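Local coordinates for glycosyl hydrolase family 10 (Bacteroides intestinalis DSM 17393, PDB 4QPW), which binds xylo-oligosaccharide, and so probably xylan, through this carbohydrate-binding module, one part of a larger enzyme that probably hydrolyses glycosidic bonds in xylan, at residues 18-23 and 53-58; 26-31 and 44-49. One frame throughout, in Å; residues are numbered along the deposited sequence.

Contact 1 (18-23 and 53-58); sequences WNEVNE and FIQYHT. With XYP (beta-D-xylopyranose), chain B; XYP (beta-D-xylopyranose), chain C.
Trp18 and His57 meet at one end of this antiparallel strand pair: Trp18 CB lies over the imidazole face, 4.0 Å from the His57 ring centroid, while the backbone bond from His57 N to Trp18 O ties the two strands at the same end. Here the packing is tight. Trp18 chi1 (-178°) swings CG away from the backbone N. The CH2 corner of the indole meets Gln55 CD at 3.7 Å, the amide carbon lying at the ring's edge. Glu20 and Gln55, a hydrogen-bonded pair, run side by side toward the glycan. Acid and amide suit a sugar site, since between them they accept and donate: Glu20 OE1 takes the O3 hydroxyl of the chain B xylose at 2.6 Å and Glu20 OE2 its O2 at 2.8 Å, whereas Gln55 NE2 donates to O4 of the same xylose and Gln55 OE1 accepts O2 of the chain C xylose. A weak bond from Gln55 NE2 to Glu20 OE1 couples the two. Beside them direct packing gives way to water: water 2 accepts from Gln55 NE2 and lies 2.9 Å from Glu20 O. At the far end the flat Asn22 amide, its OD1 bonded to Glu24 N, stacks on Phe53, planes 6° apart, with ND2 3.5 Å above the ring centre. An alanine in place of Phe53 would probably leave that amide face without its cover. Strand 19-21 borders its five-stranded sheet, and strand 54-57 lies between strand 19-21 and strand 120-124; on the other face, Val21 and Ile54 pack against Thr29 of strand 29-31.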
# COMPACT_ATOMS: atom_id res chain seq x y z
N TRP A 18 4.93 6.21 -7.97
CA TRP A 18 4.72 7.56 -7.43
C TRP A 18 4.66 7.52 -5.91
O TRP A 18 4.04 6.65 -5.30
CB TRP A 18 3.40 8.09 -7.99
CG TRP A 18 3.07 9.51 -7.55
CD1 TRP A 18 3.34 10.65 -8.23
CD2 TRP A 18 2.38 9.91 -6.37
NE1 TRP A 18 2.87 11.73 -7.50
CE2 TRP A 18 2.29 11.31 -6.35
CE3 TRP A 18 1.86 9.23 -5.29
CZ2 TRP A 18 1.67 12.01 -5.30
CZ3 TRP A 18 1.28 9.96 -4.23
CH2 TRP A 18 1.16 11.32 -4.31
N ASN A 19 5.26 8.56 -5.31
CA ASN A 19 5.17 8.75 -3.89
C ASN A 19 5.40 10.21 -3.55
O ASN A 19 5.96 10.98 -4.34
CB ASN A 19 6.07 7.85 -3.13
CG ASN A 19 7.49 8.05 -3.46
OD1 ASN A 19 8.16 8.89 -2.76
ND2 ASN A 19 8.04 7.49 -4.53
N GLU A 20 4.91 10.63 -2.38
CA GLU A 20 5.04 12.04 -1.97
C GLU A 20 5.16 12.06 -0.46
O GLU A 20 4.23 11.78 0.27
CB GLU A 20 3.88 12.85 -2.41
CG GLU A 20 4.00 14.37 -2.11
CD GLU A 20 2.79 15.05 -2.69
OE1 GLU A 20 1.74 14.97 -2.15
OE2 GLU A 20 2.76 15.40 -3.90
N VAL A 21 6.33 12.50 -0.02
CA VAL A 21 6.60 12.76 1.42
C VAL A 21 6.50 14.29 1.60
O VAL A 21 7.28 15.02 0.96
CB VAL A 21 7.95 12.26 1.82
CG1 VAL A 21 8.27 12.59 3.28
CG2 VAL A 21 8.09 10.77 1.63
N ASN A 22 5.51 14.73 2.30
CA ASN A 22 5.42 16.17 2.60
C ASN A 22 6.71 16.65 3.24
O ASN A 22 7.37 16.02 3.99
CB ASN A 22 4.25 16.37 3.57
CG ASN A 22 3.84 17.82 3.69
OD1 ASN A 22 4.54 18.58 4.43
ND2 ASN A 22 2.89 18.24 3.00
N GLU A 23 7.06 17.89 2.84
CA GLU A 23 8.27 18.57 3.36
C GLU A 23 8.38 18.62 4.86
O GLU A 23 9.52 18.62 5.35
CB GLU A 23 8.40 19.99 2.77
CG GLU A 23 8.71 19.91 1.28
CD GLU A 23 8.94 21.27 0.65
OE1 GLU A 23 7.93 21.83 0.17
OE2 GLU A 23 10.11 21.75 0.70
N PHE A 53 0.33 13.01 4.61
CA PHE A 53 1.63 13.59 4.36
C PHE A 53 2.72 12.58 4.11
O PHE A 53 3.82 12.94 3.74
CB PHE A 53 2.00 14.44 5.61
CG PHE A 53 1.42 15.84 5.61
CD1 PHE A 53 0.46 16.23 4.85
CD2 PHE A 53 1.99 16.78 6.50
CE1 PHE A 53 -0.06 17.59 4.90
CE2 PHE A 53 1.45 18.10 6.57
CZ PHE A 53 0.49 18.51 5.80
N ILE A 54 2.46 11.25 4.32
CA ILE A 54 3.37 10.19 3.82
C ILE A 54 2.48 9.29 2.98
O ILE A 54 1.66 8.51 3.56
CB ILE A 54 4.08 9.48 4.88
CG1 ILE A 54 4.89 10.45 5.77
CG2 ILE A 54 5.00 8.43 4.26
CD1 ILE A 54 5.58 9.80 6.93
N GLN A 55 2.51 9.47 1.67
CA GLN A 55 1.59 8.73 0.74
C GLN A 55 2.35 8.21 -0.42
O GLN A 55 3.36 8.80 -0.88
CB GLN A 55 0.42 9.61 0.33
CG GLN A 55 0.81 10.84 -0.48
CD GLN A 55 -0.37 11.66 -0.93
OE1 GLN A 55 -1.48 11.15 -1.13
NE2 GLN A 55 -0.16 12.98 -1.04
N TYR A 56 1.94 7.02 -0.91
CA TYR A 56 2.74 6.31 -1.88
C TYR A 56 1.86 5.30 -2.59
O TYR A 56 1.01 4.65 -1.96
CB TYR A 56 3.96 5.65 -1.19
CG TYR A 56 3.70 4.97 0.13
CD1 TYR A 56 3.67 5.73 1.33
CD2 TYR A 56 3.43 3.63 0.25
CE1 TYR A 56 3.32 5.20 2.53
CE2 TYR A 56 3.14 3.06 1.43
CZ TYR A 56 3.06 3.82 2.60
OH TYR A 56 2.78 3.21 3.81
N HIS A 57 2.11 5.11 -3.86
CA HIS A 57 1.44 4.00 -4.57
C HIS A 57 2.20 2.75 -4.28
O HIS A 57 3.44 2.67 -4.37
CB HIS A 57 1.45 4.23 -6.08
CG HIS A 57 0.62 5.39 -6.53
ND1 HIS A 57 0.58 5.73 -7.88
CD2 HIS A 57 -0.17 6.28 -5.85
CE1 HIS A 57 -0.20 6.80 -8.00
NE2 HIS A 57 -0.65 7.16 -6.82
N THR A 58 1.47 1.68 -3.95
CA THR A 58 2.08 0.34 -3.77
C THR A 58 1.81 -0.58 -4.92
O THR A 58 2.41 -1.69 -5.00
CB THR A 58 1.62 -0.26 -2.43
OG1 THR A 58 0.20 -0.31 -2.40
CG2 THR A 58 2.14 0.47 -1.26
C1 XYP B . -1.54 14.58 -6.28
C2 XYP B . -0.70 15.56 -5.41
C3 XYP B . -0.97 15.16 -3.98
C4 XYP B . -2.42 15.00 -3.67
C5 XYP B . -3.08 14.05 -4.64
O2 XYP B . 0.68 15.54 -5.72
O3 XYP B . -0.38 16.12 -3.05
O4 XYP B . -2.56 14.42 -2.35
O5 XYP B . -2.89 14.54 -5.99
C1 XYP C . -3.86 14.41 -1.84
C2 XYP C . -4.01 13.23 -0.94
C3 XYP C . -5.37 13.22 -0.25
C4 XYP C . -5.57 14.59 0.45
C5 XYP C . -5.28 15.68 -0.51
O2 XYP C . -3.90 12.02 -1.69
O3 XYP C . -5.42 12.11 0.70
O4 XYP C . -6.91 14.60 0.95
O5 XYP C . -3.96 15.63 -1.01
O HOH W 1 2.76 5.10 -9.58
O HOH W 2 2.16 13.71 0.92

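Contact 2 (26-31 and 44-49); sequences KETTTI and TSVAAS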
# COMPACT_ATOMS: atom_id res chain seq x y z
N LYS A 26 10.37 15.36 5.61
CA LYS A 26 11.32 14.88 4.63
C LYS A 26 12.56 14.32 5.19
O LYS A 26 13.12 13.35 4.63
CB LYS A 26 11.72 16.06 3.67
CG LYS A 26 12.88 15.84 2.71
CD LYS A 26 13.35 17.18 2.04
CE LYS A 26 14.56 16.86 1.15
NZ LYS A 26 14.78 18.03 0.25
N GLU A 27 13.11 14.88 6.27
CA GLU A 27 14.34 14.42 6.81
C GLU A 27 14.31 13.10 7.52
O GLU A 27 15.34 12.46 7.64
CB GLU A 27 14.98 15.48 7.69
CG GLU A 27 15.33 16.80 7.04
CD GLU A 27 16.23 16.64 5.86
OE1 GLU A 27 17.27 15.90 6.11
OE2 GLU A 27 15.94 17.18 4.75
N THR A 28 13.16 12.75 8.05
CA THR A 28 13.00 11.66 8.97
C THR A 28 12.20 10.46 8.35
O THR A 28 11.85 9.55 9.09
CB THR A 28 12.36 12.16 10.26
OG1 THR A 28 11.24 12.93 9.96
CG2 THR A 28 13.37 13.02 11.07
N THR A 29 11.99 10.51 7.05
CA THR A 29 11.14 9.49 6.32
C THR A 29 11.94 8.98 5.18
O THR A 29 12.57 9.74 4.42
CB THR A 29 9.91 10.17 5.85
OG1 THR A 29 9.19 10.80 6.92
CG2 THR A 29 8.97 9.14 5.16
N THR A 30 11.84 7.65 4.93
CA THR A 30 12.37 7.04 3.74
C THR A 30 11.37 6.04 3.17
O THR A 30 10.68 5.34 3.91
CB THR A 30 13.70 6.34 3.92
OG1 THR A 30 13.65 5.41 4.83
CG2 THR A 30 14.72 7.28 4.49
N ILE A 31 11.25 6.01 1.86
CA ILE A 31 10.43 5.02 1.10
C ILE A 31 11.28 4.36 0.03
O ILE A 31 11.88 5.08 -0.82
CB ILE A 31 9.22 5.70 0.45
CG1 ILE A 31 8.33 6.39 1.44
CG2 ILE A 31 8.45 4.71 -0.41
CD1 ILE A 31 7.24 7.21 0.83
N THR A 44 9.89 5.78 9.32
CA THR A 44 9.59 7.12 9.88
C THR A 44 10.10 7.17 11.28
O THR A 44 10.01 6.22 12.08
CB THR A 44 8.18 7.44 9.93
OG1 THR A 44 7.50 6.34 10.58
CG2 THR A 44 7.59 7.65 8.56
N SER A 45 10.71 8.34 11.66
CA SER A 45 11.06 8.58 13.12
C SER A 45 10.24 9.65 13.68
O SER A 45 10.27 9.83 14.96
CB SER A 45 12.55 8.78 13.30
OG SER A 45 12.95 9.95 12.67
N VAL A 46 9.47 10.40 12.95
CA VAL A 46 8.62 11.52 13.42
C VAL A 46 7.27 11.39 12.76
O VAL A 46 7.19 11.37 11.48
CB VAL A 46 9.25 12.94 13.11
CG1 VAL A 46 8.31 14.02 13.58
CG2 VAL A 46 10.62 13.06 13.74
N ALA A 47 6.18 11.38 13.48
CA ALA A 47 4.84 11.36 12.87
C ALA A 47 4.59 12.60 12.13
O ALA A 47 4.94 13.77 12.64
CB ALA A 47 3.79 11.18 13.95
N ALA A 48 3.99 12.58 10.98
CA ALA A 48 3.54 13.76 10.30
C ALA A 48 2.29 14.30 11.00
O ALA A 48 1.60 13.58 11.71
CB ALA A 48 3.21 13.43 8.82
N SER A 49 1.89 15.52 10.66
CA SER A 49 0.65 16.10 11.25
C SER A 49 -0.58 15.58 10.62
O SER A 49 -1.70 15.74 11.19
CB SER A 49 0.73 17.67 11.14
OG SER A 49 0.88 18.05 9.84
O HOH W 3 9.27 10.95 9.81
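Thr28 meets both Ser45 and Val46, and gives up more surface to the contact than any other residue here. Its CB lies 3.3 Å from Ser45 OG, and its methyl CG2 is 3.8 Å from Val46 CG2. The hydroxyl of Thr28 falls between its backbone N and carbonyl carbon (chi1 49°), which turns OG1 toward Val46 CB and toward water 3. A beta-branched residue with one polar and one apolar arm suits this place, because both arms touch Val46 and the hydroxyl also bonds water 3. The backbone closes the same corner: Ser45 N donates to Thr28 O at 3.1 Å, and the CA-H of Thr44 also points to that oxygen. Thr29 and Thr44 form an antiparallel non-hydrogen-bonded pair where strand 29-31 meets the end of strand 39-44, in one of the two antiparallel sheets that face each other in this beta-sandwich module. Past this pair segment 44-49 leaves the sheet as a loop. Thr44 CG2 lies alongside Thr29, 4.0 Å from Thr29 CG2, the two side chains pointing the same way. Being buried, the threonine hydroxyls need partners: Thr44 OG1 bonds with Phe128 O and Gly130 N, and Thr29 OG1 with Val25 O. Water 3 fills the angle between strand and loop, donating to Thr29 OG1 at 2.9 Å and to Val46 O at 2.7 Å, and it also bonds with Thr28 OG1.

Overall arrangement
Both contacts are partly buried and hold antiparallel bridges, three in contact 1 and one in contact 2, but they belong to different sheets: contact 1 joins two strands of the five-stranded sheet, contact 2 the end of a strand pair in the seven-stranded one. Contact 1 lies nearer the middle of the chain, about 11 Å from its centre against about 17 Å between centres, buries more surface and carries glycan-binding residues. Contact 2 is smaller and more peripheral; a single direct hydrogen bond and a bridging water join its segments. Sheet packs on sheet where Ile54 CD1 reaches Thr44 CG2 at 3.4 Å and the hydroxyl of Thr29, while Phe53 and Ala48 touch between the connecting loops.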